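Er-derived vesicles protein ERV41 (Saccharomyces cerevisiae, PDB 3ZLC) travels in COPII-coated vesicles and is required for efficient transport of a subset of secretory proteins from the endoplasmic reticulum to the Golgi, this chain being its lumenal domain. Local coordinates at residues V28-C32 with D33-I37; K146-L149 with E150-K153; A109-P112 with E113-G116; R218-Y221 with K222-A225; E85-A89 with E90-K94. All coordinates share one frame; numbering follows the deposited sequence.

Interaction 1 of 5, residues V28-C32 with D33-I37; sequences VNTKC and DWLQI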
loop_
_atom_site.group_PDB
_atom_site.type_symbol
_atom_site.label_atom_id
_atom_site.label_comp_id
_atom_site.label_asym_id
_atom_site.label_seq_id
_atom_site.Cartn_x
_atom_site.Cartn_y
_atom_site.Cartn_z
ATOM N N VAL A 28 1.631 8.824 -3.873
ATOM C CA VAL A 28 3.055 8.627 -4.183
ATOM C C VAL A 28 3.621 9.969 -4.640
ATOM O O VAL A 28 2.967 10.679 -5.404
ATOM C CB VAL A 28 3.256 7.592 -5.323
ATOM C CG1 VAL A 28 4.745 7.398 -5.621
ATOM C CG2 VAL A 28 2.626 6.238 -4.943
ATOM N N ASN A 29 4.828 10.312 -4.180
ATOM C CA ASN A 29 5.473 11.605 -4.487
ATOM C C ASN A 29 6.090 11.621 -5.890
ATOM O O ASN A 29 7.146 12.219 -6.114
ATOM C CB ASN A 29 6.543 11.879 -3.411
ATOM C CG ASN A 29 7.020 13.329 -3.348
ATOM O OD1 ASN A 29 7.912 13.628 -2.553
ATOM N ND2 ASN A 29 6.434 14.233 -4.157
ATOM N N THR A 30 5.398 10.992 -6.842
ATOM C CA THR A 30 5.804 10.977 -8.256
ATOM C C THR A 30 4.555 11.129 -9.132
ATOM O O THR A 30 3.476 10.633 -8.770
ATOM C CB THR A 30 6.508 9.644 -8.613
ATOM O OG1 THR A 30 7.653 9.454 -7.757
ATOM C CG2 THR A 30 6.953 9.626 -10.080
ATOM N N LYS A 31 4.688 11.835 -10.255
ATOM C CA LYS A 31 3.579 11.989 -11.211
ATOM C C LYS A 31 3.133 10.631 -11.723
ATOM O O LYS A 31 3.965 9.733 -11.896
ATOM C CB LYS A 31 4.002 12.840 -12.407
ATOM C CG LYS A 31 4.714 14.120 -12.039
ATOM C CD LYS A 31 3.777 15.112 -11.422
ATOM C CE LYS A 31 3.468 16.224 -12.405
ATOM N NZ LYS A 31 2.474 17.170 -11.828
ATOM N N CYS A 32 1.831 10.473 -11.968
ATOM C CA CYS A 32 1.257 9.154 -12.281
ATOM C C CYS A 32 1.891 8.475 -13.503
ATOM O O CYS A 32 2.122 7.264 -13.500
ATOM C CB CYS A 32 -0.252 9.277 -12.513
ATOM S SG CYS A 32 -1.193 9.841 -11.083
ATOM N N ASP A 33 2.152 9.252 -14.546
ATOM C CA ASP A 33 2.562 8.688 -15.835
ATOM C C ASP A 33 3.986 8.091 -15.816
ATOM O O ASP A 33 4.386 7.393 -16.751
ATOM C CB ASP A 33 2.397 9.735 -16.955
ATOM C CG ASP A 33 0.933 9.884 -17.434
ATOM O OD1 ASP A 33 0.029 9.254 -16.862
ATOM O OD2 ASP A 33 0.681 10.643 -18.387
ATOM N N TRP A 34 4.743 8.353 -14.754
ATOM C CA TRP A 34 6.052 7.715 -14.595
ATOM C C TRP A 34 5.905 6.332 -13.962
ATOM O O TRP A 34 6.855 5.544 -13.937
ATOM C CB TRP A 34 6.967 8.546 -13.681
ATOM C CG TRP A 34 7.362 9.899 -14.215
ATOM C CD1 TRP A 34 7.039 11.111 -13.673
ATOM C CD2 TRP A 34 8.166 10.178 -15.368
ATOM N NE1 TRP A 34 7.582 12.121 -14.424
ATOM C CE2 TRP A 34 8.272 11.577 -15.475
ATOM C CE3 TRP A 34 8.794 9.384 -16.333
ATOM C CZ2 TRP A 34 8.987 12.198 -16.492
ATOM C CZ3 TRP A 34 9.506 10.001 -17.345
ATOM C CH2 TRP A 34 9.595 11.396 -17.421
ATOM N N LEU A 35 4.721 6.050 -13.418
ATOM C CA LEU A 35 4.533 4.881 -12.558
ATOM C C LEU A 35 3.970 3.675 -13.292
ATOM O O LEU A 35 3.182 3.823 -14.238
ATOM C CB LEU A 35 3.607 5.226 -11.380
ATOM C CG LEU A 35 4.139 6.295 -10.424
ATOM C CD1 LEU A 35 3.158 6.571 -9.290
ATOM C CD2 LEU A 35 5.509 5.904 -9.883
ATOM N N GLN A 36 4.376 2.483 -12.855
ATOM C CA GLN A 36 3.702 1.257 -13.266
ATOM C C GLN A 36 3.394 0.417 -12.027
ATOM O O GLN A 36 4.150 0.423 -11.041
ATOM C CB GLN A 36 4.540 0.468 -14.282
ATOM C CG GLN A 36 5.785 -0.198 -13.702
ATOM C CD GLN A 36 6.431 -1.170 -14.680
ATOM O OE1 GLN A 36 5.750 -2.004 -15.284
ATOM N NE2 GLN A 36 7.747 -1.065 -14.841
ATOM N N ILE A 37 2.272 -0.290 -12.062
ATOM C CA ILE A 37 1.858 -1.096 -10.914
ATOM C C ILE A 37 1.670 -2.527 -11.405
ATOM O O ILE A 37 0.909 -2.761 -12.358
ATOM C CB ILE A 37 0.580 -0.525 -10.296
ATOM C CG1 ILE A 37 0.839 0.912 -9.821
ATOM C CG2 ILE A 37 0.069 -1.397 -9.132
ATOM C CD1 ILE A 37 -0.366 1.579 -9.297
HETATM O O HOH W 1 0.853 5.032 -14.909
#

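Interaction 2 of 5, residues K146-L149 with E150-K153; sequences KAPL and EELK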
loop_
_atom_site.group_PDB
_atom_site.type_symbol
_atom_site.label_atom_id
_atom_site.label_comp_id
_atom_site.label_asym_id
_atom_site.label_seq_id
_atom_site.Cartn_x
_atom_site.Cartn_y
_atom_site.Cartn_z
ATOM N N LYS A 146 14.315 5.044 -19.109
ATOM C CA LYS A 146 13.673 4.971 -17.803
ATOM C C LYS A 146 13.440 6.382 -17.234
ATOM O O LYS A 146 14.096 7.336 -17.659
ATOM C CB LYS A 146 14.532 4.126 -16.851
ATOM C CG LYS A 146 15.685 4.866 -16.187
ATOM C CD LYS A 146 16.045 4.205 -14.859
ATOM C CE LYS A 146 16.942 5.091 -13.995
ATOM N NZ LYS A 146 18.320 5.288 -14.542
ATOM N N ALA A 147 12.506 6.515 -16.288
ATOM C CA ALA A 147 12.212 7.819 -15.675
ATOM C C ALA A 147 13.471 8.504 -15.153
ATOM O O ALA A 147 14.283 7.863 -14.470
ATOM C CB ALA A 147 11.213 7.664 -14.548
ATOM N N PRO A 148 13.634 9.809 -15.466
ATOM C CA PRO A 148 14.791 10.554 -14.956
ATOM C C PRO A 148 14.728 10.496 -13.438
ATOM O O PRO A 148 13.661 10.776 -12.879
ATOM C CB PRO A 148 14.538 11.991 -15.437
ATOM C CG PRO A 148 13.497 11.887 -16.507
ATOM C CD PRO A 148 12.667 10.690 -16.145
ATOM N N LEU A 149 15.824 10.104 -12.794
ATOM C CA LEU A 149 15.828 9.910 -11.346
ATOM C C LEU A 149 15.264 11.133 -10.625
ATOM O O LEU A 149 14.521 10.997 -9.654
ATOM C CB LEU A 149 17.241 9.576 -10.857
ATOM C CG LEU A 149 17.801 8.261 -11.403
ATOM C CD1 LEU A 149 19.201 7.963 -10.877
ATOM C CD2 LEU A 149 16.850 7.123 -11.075
ATOM N N GLU A 150 15.607 12.316 -11.138
ATOM C CA GLU A 150 15.132 13.601 -10.623
ATOM C C GLU A 150 13.626 13.589 -10.360
ATOM O O GLU A 150 13.148 14.112 -9.347
ATOM C CB GLU A 150 15.490 14.689 -11.638
ATOM C CG GLU A 150 15.069 16.104 -11.271
ATOM C CD GLU A 150 15.489 17.128 -12.328
ATOM O OE1 GLU A 150 16.243 16.756 -13.257
ATOM O OE2 GLU A 150 15.067 18.304 -12.230
ATOM N N GLU A 151 12.893 12.941 -11.262
ATOM C CA GLU A 151 11.435 12.903 -11.220
ATOM C C GLU A 151 10.883 11.889 -10.250
ATOM O O GLU A 151 9.716 11.987 -9.858
ATOM C CB GLU A 151 10.883 12.579 -12.609
ATOM C CG GLU A 151 11.321 13.568 -13.653
ATOM C CD GLU A 151 11.238 14.982 -13.128
ATOM O OE1 GLU A 151 10.153 15.364 -12.633
ATOM O OE2 GLU A 151 12.258 15.707 -13.197
ATOM N N LEU A 152 11.713 10.912 -9.885
ATOM C CA LEU A 152 11.280 9.767 -9.084
ATOM C C LEU A 152 11.461 10.014 -7.600
ATOM O O LEU A 152 12.568 10.289 -7.143
ATOM C CB LEU A 152 12.087 8.521 -9.437
ATOM C CG LEU A 152 11.906 7.866 -10.792
ATOM C CD1 LEU A 152 12.486 6.469 -10.725
ATOM C CD2 LEU A 152 10.435 7.825 -11.132
ATOM N N LYS A 153 10.377 9.901 -6.842
ATOM C CA LYS A 153 10.459 10.024 -5.398
ATOM C C LYS A 153 9.434 9.082 -4.807
ATOM O O LYS A 153 8.240 9.209 -5.095
ATOM C CB LYS A 153 10.164 11.458 -4.956
ATOM C CG LYS A 153 11.189 12.489 -5.404
ATOM C CD LYS A 153 11.106 13.752 -4.560
ATOM C CE LYS A 153 10.167 14.769 -5.166
ATOM N NZ LYS A 153 10.696 15.297 -6.453
#

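Interaction 3 of 5, residues A109-P112 with E113-G116; sequences AHLP and EFNG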
loop_
_atom_site.group_PDB
_atom_site.type_symbol
_atom_site.label_atom_id
_atom_site.label_comp_id
_atom_site.label_asym_id
_atom_site.label_seq_id
_atom_site.Cartn_x
_atom_site.Cartn_y
_atom_site.Cartn_z
ATOM N N ALA A 109 0.626 22.298 -11.394
ATOM C CA ALA A 109 1.639 23.325 -11.627
ATOM C C ALA A 109 2.383 23.663 -10.340
ATOM O O ALA A 109 2.073 24.667 -9.695
ATOM C CB ALA A 109 0.996 24.572 -12.192
ATOM N N HIS A 110 3.369 22.844 -9.977
ATOM C CA HIS A 110 4.069 23.016 -8.701
ATOM C C HIS A 110 5.578 22.744 -8.766
ATOM O O HIS A 110 6.116 22.397 -9.820
ATOM C CB HIS A 110 3.423 22.127 -7.632
ATOM C CG HIS A 110 2.012 22.509 -7.307
ATOM N ND1 HIS A 110 1.700 23.566 -6.479
ATOM C CD2 HIS A 110 0.829 21.984 -7.710
ATOM C CE1 HIS A 110 0.386 23.673 -6.381
ATOM N NE2 HIS A 110 -0.165 22.724 -7.114
ATOM N N LEU A 111 6.254 22.927 -7.633
ATOM C CA LEU A 111 7.653 22.531 -7.498
ATOM C C LEU A 111 7.740 21.012 -7.642
ATOM O O LEU A 111 6.766 20.307 -7.354
ATOM C CB LEU A 111 8.208 22.953 -6.132
ATOM C CG LEU A 111 8.119 24.431 -5.739
ATOM C CD1 LEU A 111 8.720 24.656 -4.360
ATOM C CD2 LEU A 111 8.802 25.316 -6.771
ATOM N N PRO A 112 8.894 20.501 -8.106
ATOM C CA PRO A 112 9.067 19.043 -8.174
ATOM C C PRO A 112 8.964 18.352 -6.802
ATOM O O PRO A 112 8.796 17.131 -6.763
ATOM C CB PRO A 112 10.472 18.871 -8.776
ATOM C CG PRO A 112 11.124 20.231 -8.707
ATOM C CD PRO A 112 10.003 21.223 -8.755
ATOM N N GLU A 113 9.057 19.114 -5.710
ATOM C CA GLU A 113 8.870 18.565 -4.364
ATOM C C GLU A 113 7.459 18.012 -4.175
ATOM O O GLU A 113 7.231 17.166 -3.311
ATOM C CB GLU A 113 9.132 19.633 -3.294
ATOM C CG GLU A 113 10.582 19.753 -2.834
ATOM C CD GLU A 113 10.775 20.845 -1.790
ATOM O OE1 GLU A 113 9.778 21.232 -1.143
ATOM O OE2 GLU A 113 11.920 21.322 -1.621
ATOM N N PHE A 114 6.518 18.493 -4.985
ATOM C CA PHE A 114 5.112 18.152 -4.800
ATOM C C PHE A 114 4.519 17.257 -5.885
ATOM O O PHE A 114 3.317 16.951 -5.826
ATOM C CB PHE A 114 4.273 19.427 -4.646
ATOM C CG PHE A 114 4.785 20.351 -3.578
ATOM C CD1 PHE A 114 4.782 19.951 -2.249
ATOM C CD2 PHE A 114 5.284 21.610 -3.900
ATOM C CE1 PHE A 114 5.262 20.789 -1.258
ATOM C CE2 PHE A 114 5.759 22.459 -2.911
ATOM C CZ PHE A 114 5.751 22.048 -1.588
ATOM N N ASN A 115 5.343 16.856 -6.863
ATOM C CA ASN A 115 4.963 15.809 -7.815
ATOM C C ASN A 115 4.216 14.727 -7.070
ATOM O O ASN A 115 4.707 14.248 -6.044
ATOM C CB ASN A 115 6.207 15.173 -8.452
ATOM C CG ASN A 115 6.948 16.122 -9.373
ATOM O OD1 ASN A 115 6.395 17.125 -9.820
ATOM N ND2 ASN A 115 8.206 15.803 -9.672
ATOM N N GLY A 116 3.028 14.346 -7.540
ATOM C CA GLY A 116 2.276 13.324 -6.822
ATOM C C GLY A 116 1.263 12.553 -7.644
ATOM O O GLY A 116 0.786 13.038 -8.666
#

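Interaction 4 of 5, residues R218-Y221 with K222-A225; sequences RYLY and KDVA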
loop_
_atom_site.group_PDB
_atom_site.type_symbol
_atom_site.label_atom_id
_atom_site.label_comp_id
_atom_site.label_asym_id
_atom_site.label_seq_id
_atom_site.Cartn_x
_atom_site.Cartn_y
_atom_site.Cartn_z
ATOM N N ARG A 218 13.507 -1.356 4.362
ATOM C CA ARG A 218 13.845 -0.213 3.516
ATOM C C ARG A 218 15.211 -0.472 2.917
ATOM O O ARG A 218 16.075 -1.032 3.589
ATOM C CB ARG A 218 13.901 1.077 4.329
ATOM C CG ARG A 218 12.569 1.746 4.515
ATOM C CD ARG A 218 12.724 3.056 5.268
ATOM N NE ARG A 218 13.298 2.844 6.592
ATOM C CZ ARG A 218 12.625 2.336 7.621
ATOM N NH1 ARG A 218 11.352 1.980 7.478
ATOM N NH2 ARG A 218 13.225 2.180 8.793
ATOM N N TYR A 219 15.408 -0.081 1.658
ATOM C CA TYR A 219 16.713 -0.237 1.009
ATOM C C TYR A 219 17.095 1.060 0.319
ATOM O O TYR A 219 16.296 1.627 -0.430
ATOM C CB TYR A 219 16.669 -1.365 -0.034
ATOM C CG TYR A 219 16.336 -2.720 0.545
ATOM C CD1 TYR A 219 17.318 -3.504 1.144
ATOM C CD2 TYR A 219 15.041 -3.213 0.497
ATOM C CE1 TYR A 219 17.012 -4.745 1.691
ATOM C CE2 TYR A 219 14.720 -4.459 1.041
ATOM C CZ TYR A 219 15.711 -5.216 1.633
ATOM O OH TYR A 219 15.409 -6.449 2.169
ATOM N N LEU A 220 18.315 1.528 0.555
ATOM C CA LEU A 220 18.811 2.737 -0.103
ATOM C C LEU A 220 19.046 2.430 -1.576
ATOM O O LEU A 220 19.357 1.285 -1.919
ATOM C CB LEU A 220 20.120 3.200 0.533
ATOM C CG LEU A 220 20.159 3.510 2.033
ATOM C CD1 LEU A 220 18.942 4.308 2.459
ATOM C CD2 LEU A 220 20.308 2.243 2.880
ATOM N N TYR A 221 18.915 3.435 -2.443
ATOM C CA TYR A 221 19.067 3.210 -3.881
ATOM C C TYR A 221 20.411 2.583 -4.264
ATOM O O TYR A 221 20.473 1.728 -5.160
ATOM C CB TYR A 221 18.856 4.508 -4.670
ATOM C CG TYR A 221 19.035 4.326 -6.170
ATOM C CD1 TYR A 221 18.132 3.561 -6.901
ATOM C CD2 TYR A 221 20.102 4.913 -6.848
ATOM C CE1 TYR A 221 18.277 3.380 -8.261
ATOM C CE2 TYR A 221 20.259 4.740 -8.218
ATOM C CZ TYR A 221 19.336 3.969 -8.915
ATOM O OH TYR A 221 19.462 3.777 -10.271
ATOM N N LYS A 222 21.482 3.012 -3.592
ATOM C CA LYS A 222 22.831 2.531 -3.904
ATOM C C LYS A 222 22.958 1.007 -3.758
ATOM O O LYS A 222 23.723 0.364 -4.483
ATOM C CB LYS A 222 23.887 3.259 -3.051
ATOM C CG LYS A 222 23.695 3.117 -1.539
ATOM C CD LYS A 222 24.850 3.754 -0.772
ATOM C CE LYS A 222 24.725 3.483 0.725
ATOM N NZ LYS A 222 24.617 2.028 1.030
ATOM N N ASP A 223 22.193 0.436 -2.832
ATOM C CA ASP A 223 22.232 -1.002 -2.590
ATOM C C ASP A 223 21.394 -1.752 -3.626
ATOM O O ASP A 223 21.823 -2.778 -4.169
ATOM C CB ASP A 223 21.755 -1.307 -1.165
ATOM C CG ASP A 223 22.691 -0.741 -0.112
ATOM O OD1 ASP A 223 23.920 -0.851 -0.296
ATOM O OD2 ASP A 223 22.199 -0.180 0.892
ATOM N N VAL A 224 20.209 -1.212 -3.902
ATOM C CA VAL A 224 19.312 -1.742 -4.932
ATOM C C VAL A 224 19.942 -1.681 -6.342
ATOM O O VAL A 224 19.840 -2.634 -7.122
ATOM C CB VAL A 224 17.930 -1.030 -4.871
ATOM C CG1 VAL A 224 17.241 -1.017 -6.226
ATOM C CG2 VAL A 224 17.044 -1.683 -3.810
ATOM N N ALA A 225 20.614 -0.572 -6.649
ATOM C CA ALA A 225 21.344 -0.430 -7.908
ATOM C C ALA A 225 22.379 -1.541 -8.093
ATOM O O ALA A 225 22.702 -1.919 -9.218
ATOM C CB ALA A 225 22.014 0.939 -7.986
#

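Interaction 5 of 5, residues E85-A89 with E90-K94; sequences EAIPA and EFREK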
loop_
_atom_site.group_PDB
_atom_site.type_symbol
_atom_site.label_atom_id
_atom_site.label_comp_id
_atom_site.label_asym_id
_atom_site.label_seq_id
_atom_site.Cartn_x
_atom_site.Cartn_y
_atom_site.Cartn_z
ATOM N N GLU A 85 5.676 18.128 15.755
ATOM C CA GLU A 85 5.269 17.754 14.399
ATOM C C GLU A 85 6.416 17.359 13.453
ATOM O O GLU A 85 7.338 18.143 13.219
ATOM C CB GLU A 85 4.458 18.906 13.788
ATOM C CG GLU A 85 4.002 18.668 12.363
ATOM C CD GLU A 85 3.184 17.407 12.232
ATOM O OE1 GLU A 85 1.998 17.431 12.613
ATOM O OE2 GLU A 85 3.709 16.383 11.737
ATOM N N ALA A 86 6.339 16.154 12.888
ATOM C CA ALA A 86 7.396 15.642 12.006
ATOM C C ALA A 86 7.223 15.987 10.523
ATOM O O ALA A 86 8.171 15.874 9.741
ATOM C CB ALA A 86 7.543 14.141 12.171
ATOM N N ILE A 87 6.014 16.374 10.130
ATOM C CA ILE A 87 5.753 16.750 8.748
ATOM C C ILE A 87 6.314 18.133 8.473
ATOM O O ILE A 87 5.908 19.097 9.126
ATOM C CB ILE A 87 4.249 16.787 8.447
ATOM C CG1 ILE A 87 3.634 15.423 8.716
ATOM C CG2 ILE A 87 4.003 17.181 6.991
ATOM C CD1 ILE A 87 4.343 14.355 7.959
ATOM N N PRO A 88 7.252 18.232 7.508
ATOM C CA PRO A 88 7.681 19.552 7.039
ATOM C C PRO A 88 6.431 20.302 6.598
ATOM O O PRO A 88 5.674 19.772 5.781
ATOM C CB PRO A 88 8.567 19.224 5.827
ATOM C CG PRO A 88 9.044 17.823 6.058
ATOM C CD PRO A 88 7.895 17.137 6.759
ATOM N N ALA A 89 6.198 21.492 7.146
ATOM C CA ALA A 89 4.978 22.249 6.862
ATOM C C ALA A 89 4.782 22.487 5.362
ATOM O O ALA A 89 3.673 22.792 4.906
ATOM C CB ALA A 89 4.980 23.569 7.629
ATOM N N GLU A 90 5.873 22.349 4.609
ATOM C CA GLU A 90 5.846 22.373 3.153
ATOM C C GLU A 90 4.937 21.286 2.588
ATOM O O GLU A 90 4.406 21.429 1.490
ATOM C CB GLU A 90 7.264 22.168 2.603
ATOM C CG GLU A 90 8.252 23.292 2.919
ATOM C CD GLU A 90 9.680 22.793 3.075
ATOM O OE1 GLU A 90 9.866 21.660 3.572
ATOM O OE2 GLU A 90 10.613 23.535 2.706
ATOM N N PHE A 91 4.755 20.194 3.327
ATOM C CA PHE A 91 4.044 19.052 2.770
ATOM C C PHE A 91 2.639 18.848 3.319
ATOM O O PHE A 91 2.058 17.757 3.229
ATOM C CB PHE A 91 4.910 17.797 2.843
ATOM C CG PHE A 91 6.119 17.869 1.951
ATOM C CD1 PHE A 91 7.252 18.572 2.348
ATOM C CD2 PHE A 91 6.107 17.274 0.697
ATOM C CE1 PHE A 91 8.360 18.658 1.522
ATOM C CE2 PHE A 91 7.211 17.356 -0.134
ATOM C CZ PHE A 91 8.340 18.048 0.279
ATOM N N ARG A 92 2.083 19.920 3.858
ATOM C CA ARG A 92 0.677 19.913 4.200
ATOM C C ARG A 92 -0.137 20.169 2.937
ATOM O O ARG A 92 0.396 20.600 1.911
ATOM C CB ARG A 92 0.385 20.926 5.305
ATOM C CG ARG A 92 1.032 20.542 6.632
ATOM C CD ARG A 92 0.885 19.045 6.886
ATOM N NE ARG A 92 1.115 18.680 8.282
ATOM C CZ ARG A 92 0.948 17.455 8.782
ATOM N NH1 ARG A 92 0.556 16.449 8.010
ATOM N NH2 ARG A 92 1.178 17.230 10.064
ATOM N N GLU A 93 -1.423 19.864 3.010
ATOM C CA GLU A 93 -2.288 19.858 1.840
ATOM C C GLU A 93 -2.424 21.217 1.169
ATOM O O GLU A 93 -2.740 22.216 1.830
ATOM C CB GLU A 93 -3.669 19.384 2.265
ATOM C CG GLU A 93 -4.599 19.140 1.106
ATOM C CD GLU A 93 -5.919 18.598 1.566
ATOM O OE1 GLU A 93 -6.084 18.401 2.791
ATOM O OE2 GLU A 93 -6.784 18.371 0.701
ATOM N N LYS A 94 -2.191 21.261 -0.141
ATOM C CA LYS A 94 -2.448 22.484 -0.897
ATOM C C LYS A 94 -3.899 22.451 -1.360
ATOM O O LYS A 94 -4.423 21.385 -1.699
ATOM C CB LYS A 94 -1.528 22.616 -2.118
ATOM C CG LYS A 94 -0.068 22.244 -1.900
ATOM C CD LYS A 94 0.532 22.916 -0.684
ATOM C CE LYS A 94 2.036 22.656 -0.592
ATOM N NZ LYS A 94 2.455 22.299 0.796
#

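Interaction 1 of 5, residues V28-C32 with D33-I37
Leu35 turns its isobutyl group back under the turn that precedes it, and its two methyls meet different residues of the segment 28-32. Leu35 CD1 reaches tip to tip to Val28 CG1 at 4.1 Å, and Leu35 CD2 lies 4.0 Å from Thr30 CG2. Above them the backbone closes in two successive steps: Trp34 N donates to Lys31 O at 3.3 Å, and Leu35 N to Cys32 O at 2.9 Å. A water also donates to Cys32 O, and it spans to Leu35 O at 2.7 Å, so that the Cys32 carbonyl takes two donors. This inner part, with Val28, Thr30, Cys32 and Leu35, is buried and closed by these bonds, and the disulfide of Cys32 to Cys117 fastens it to strand 117-126. The outer part, with Lys31, Trp34 and Asp33, is partly or fully exposed. Trp34, with CG anti to its carbonyl carbon (chi1 -65°), carries its indole past the aliphatic foot of Lys31, where Lys31 CB is 3.7 Å from Trp34 CD1; beyond that the lysine chain bends and its ammonium leads away. Between the two parts the side chains of Thr30 and Trp34 cross at about a right angle, with Thr30 CG2 against Trp34 CB, while Thr30 OG1 turns to Lys153 for its hydrogen bond. Replacing Leu35 by an alanine would probably take away the methyls that meet Val28 and Thr30 and open a gap beneath the turn. The whole is a 3-10 turn in a beta-to-beta connection, leading from strand 19-28 of one sheet into strand 35-41 of the other.

Interaction 2 of 5, residues K146-L149 with E150-K153
Pro148 O and Leu149 O each accept a hydrogen bond from the backbone N three residues on, Glu151 N at 2.8 Å and Leu152 N at 2.8 Å, both moderately bent. On the inner side of the turn Ala147 CB fits closely against Leu152, 3.5 Å from Leu152 CD2 and 3.8 Å from Leu152 CG. Leu152 has its CG anti to the carbonyl carbon (chi1 -69°), which swings the branch back toward Ala147. The other methyl, Leu152 CD1, is loosely met by Leu149 CD2 at 4.4 Å. Two consecutive i to i+3 bonds make this a short 3-10 turn, set in the loop between strands 130-136 and 156-163, and the proline stands just ahead of it, where a missing N-H costs the turn no bond. On the outer side the pyrrolidine ring of Pro148 is crossed by the methylene part of Glu151: Glu151 CG lies 4.0 Å from Pro148 CG and about as far from Pro148 CB and CD, so three carbons of the ring are met by a single methylene. The bend of the glutamate at chi2 (-43°) turns its carboxylate off this apolar patch, toward the side where Glu151 touches Asn115. Glu150 instead runs extended beyond CG, and its carboxylate leads away from the turn. Ala147 and Pro148 also pack on the indole of Trp34, while Leu152 touches Leu186 on a further loop.

Interaction 3 of 5, residues A109-P112 with E113-G116
Phe114 folds back on Leu111 and His110, and its side chain can be followed outward from the backbone. Phe114 CB lies 3.8 Å from Leu111 O and 4.1 Å from His110 CB. With CG anti to the carbonyl carbon (chi1 -53°), the ring then runs alongside the leucine, both side chains pointing the same way. Phe114 CD2 meets Leu111 CB at 3.9 Å, and farther out Phe114 CE2 meets the methyl Leu111 CD1 at 4.0 Å; Leu111 CB approaches the ring obliquely. On the far side of the ring CE1 comes up to Phe91 and Lys94. One face also carries Glu113 CB over its centre, 4.2 Å above the plane of the Phe114 ring. Beneath this packing Phe114 N donates a nearly straight bond (164°) to Leu111 O at 3.0 Å, which closes a type I-like beta turn with Pro112 and Glu113 at its corners. A weak bond from Asn115 N to Pro112 O extends the turning by one residue, and the carboxamide of Asn115 lies against CA and the carbonyl oxygen of Pro112. The turn belongs to the long loop between strands 67-68 and 117-126; Asn29, just after strand 19-28, bonds to the carbonyls of Glu113 and Asn115, and Gly116 leads straight into strand 117-126.

Interaction 4 of 5, residues R218-Y221 with K222-A225
Ala225 sets its methyl over one face of the Tyr221 ring: Ala225 CB stands 4.3 Å from the ring centroid and 17° off the normal, a CH-pi contact displaced toward the rim on the CZ and CE2 side. Tyr221 CG is anti to the backbone N (chi1 179°), and this brings the ring alongside Ala225, one turn later. The same pair is tied by Ala225 N to Tyr221 O at 2.7 Å. Leu220 and Asp223 lie side by side, pointing the same way, with Leu220 CD2 3.7 Å from Asp223 OD2; Lys222 turns its ammonium onto that carboxylate as a salt bridge, 3.2 Å from Lys222 NZ to Asp223 OD1. Leu220 occupies the N-cap position, and its O accepts from Asp223 N at 3.1 Å and, weakly, from Val224 N. On another side Val224 points CG2 at Tyr219 CB, 3.8 Å away, joining the helix to the strand before it. The short helix 221-224 thus follows strand 209-219 after the single N-cap residue Leu220, with Tyr219 and Val224 both touching strand 188-200, while Tyr221 packs on the loop residues Leu186 and Pro232.

Interaction 5 of 5, residues E85-A89 with E90-K94
Glu85 and Arg92 form the charged part of the contact: Glu85 OE1 lies 2.7 Å from Arg92 NH2, at the edge of the guanidinium and in its plane. The carboxylate is turned steeply against that plane, at 81°, so it meets one nitrogen, NH2, chiefly through OE1, and not as a flat two-by-two pair. The other oxygen, Glu85 OE2, accepts from Ile87 N at 2.8 Å, which helps fix the carboxylate's rotation. Apolar packing comes next. Ile87 lies against the guanidinium, with Ile87 CG1 over one face and 3.3 Å from Arg92 NH1, while CG2 follows the chain at NE and CD. The arginine is brought across the isoleucine by a bend at chi2 (-42°). Pro88 CB meets the edge of the Phe91 ring, 3.8 Å from Phe91 CD1. Among backbone bonds, Phe91 N to Pro88 O is short at 2.7 Å and nearly straight (169°), and Arg92 N to Ala89 O is weak. Arg92 NH1 also bonds to Ile62 O, and the Phe91 ring meets that of Phe114. A leucine in place of Arg92 would probably leave Glu85 without its countercharge and Ile62 O without this donor. The guanidinium is thus used in several ways, its edge for the carboxylate, NH1 for the Ile62 carbonyl and its face for a hydrocarbon, which ties the residues before the turn to its far end and links them to the loop at Ile62.

In the fold
All five are local turns at one end of the beta-rich lumenal domain, and none is deep core. Interaction 1 is the most buried, joins the two sheets and carries the disulfide. Interactions 2 and 3 meet it through Thr30, Trp34 and Asn29, and each other through Lys153, whose NZ bonds to Pro112 O. Interaction 5 reaches this group through the Phe91 and Phe114 rings; it shares with interaction 3 the long loop before strand 117-126, but relies on a salt bridge where interaction 3 is chiefly apolar. Interaction 4 is a surface contact, brushing interaction 2 through Tyr221 and Leu149, and lies about 26 Å from interaction 5, centre to centre.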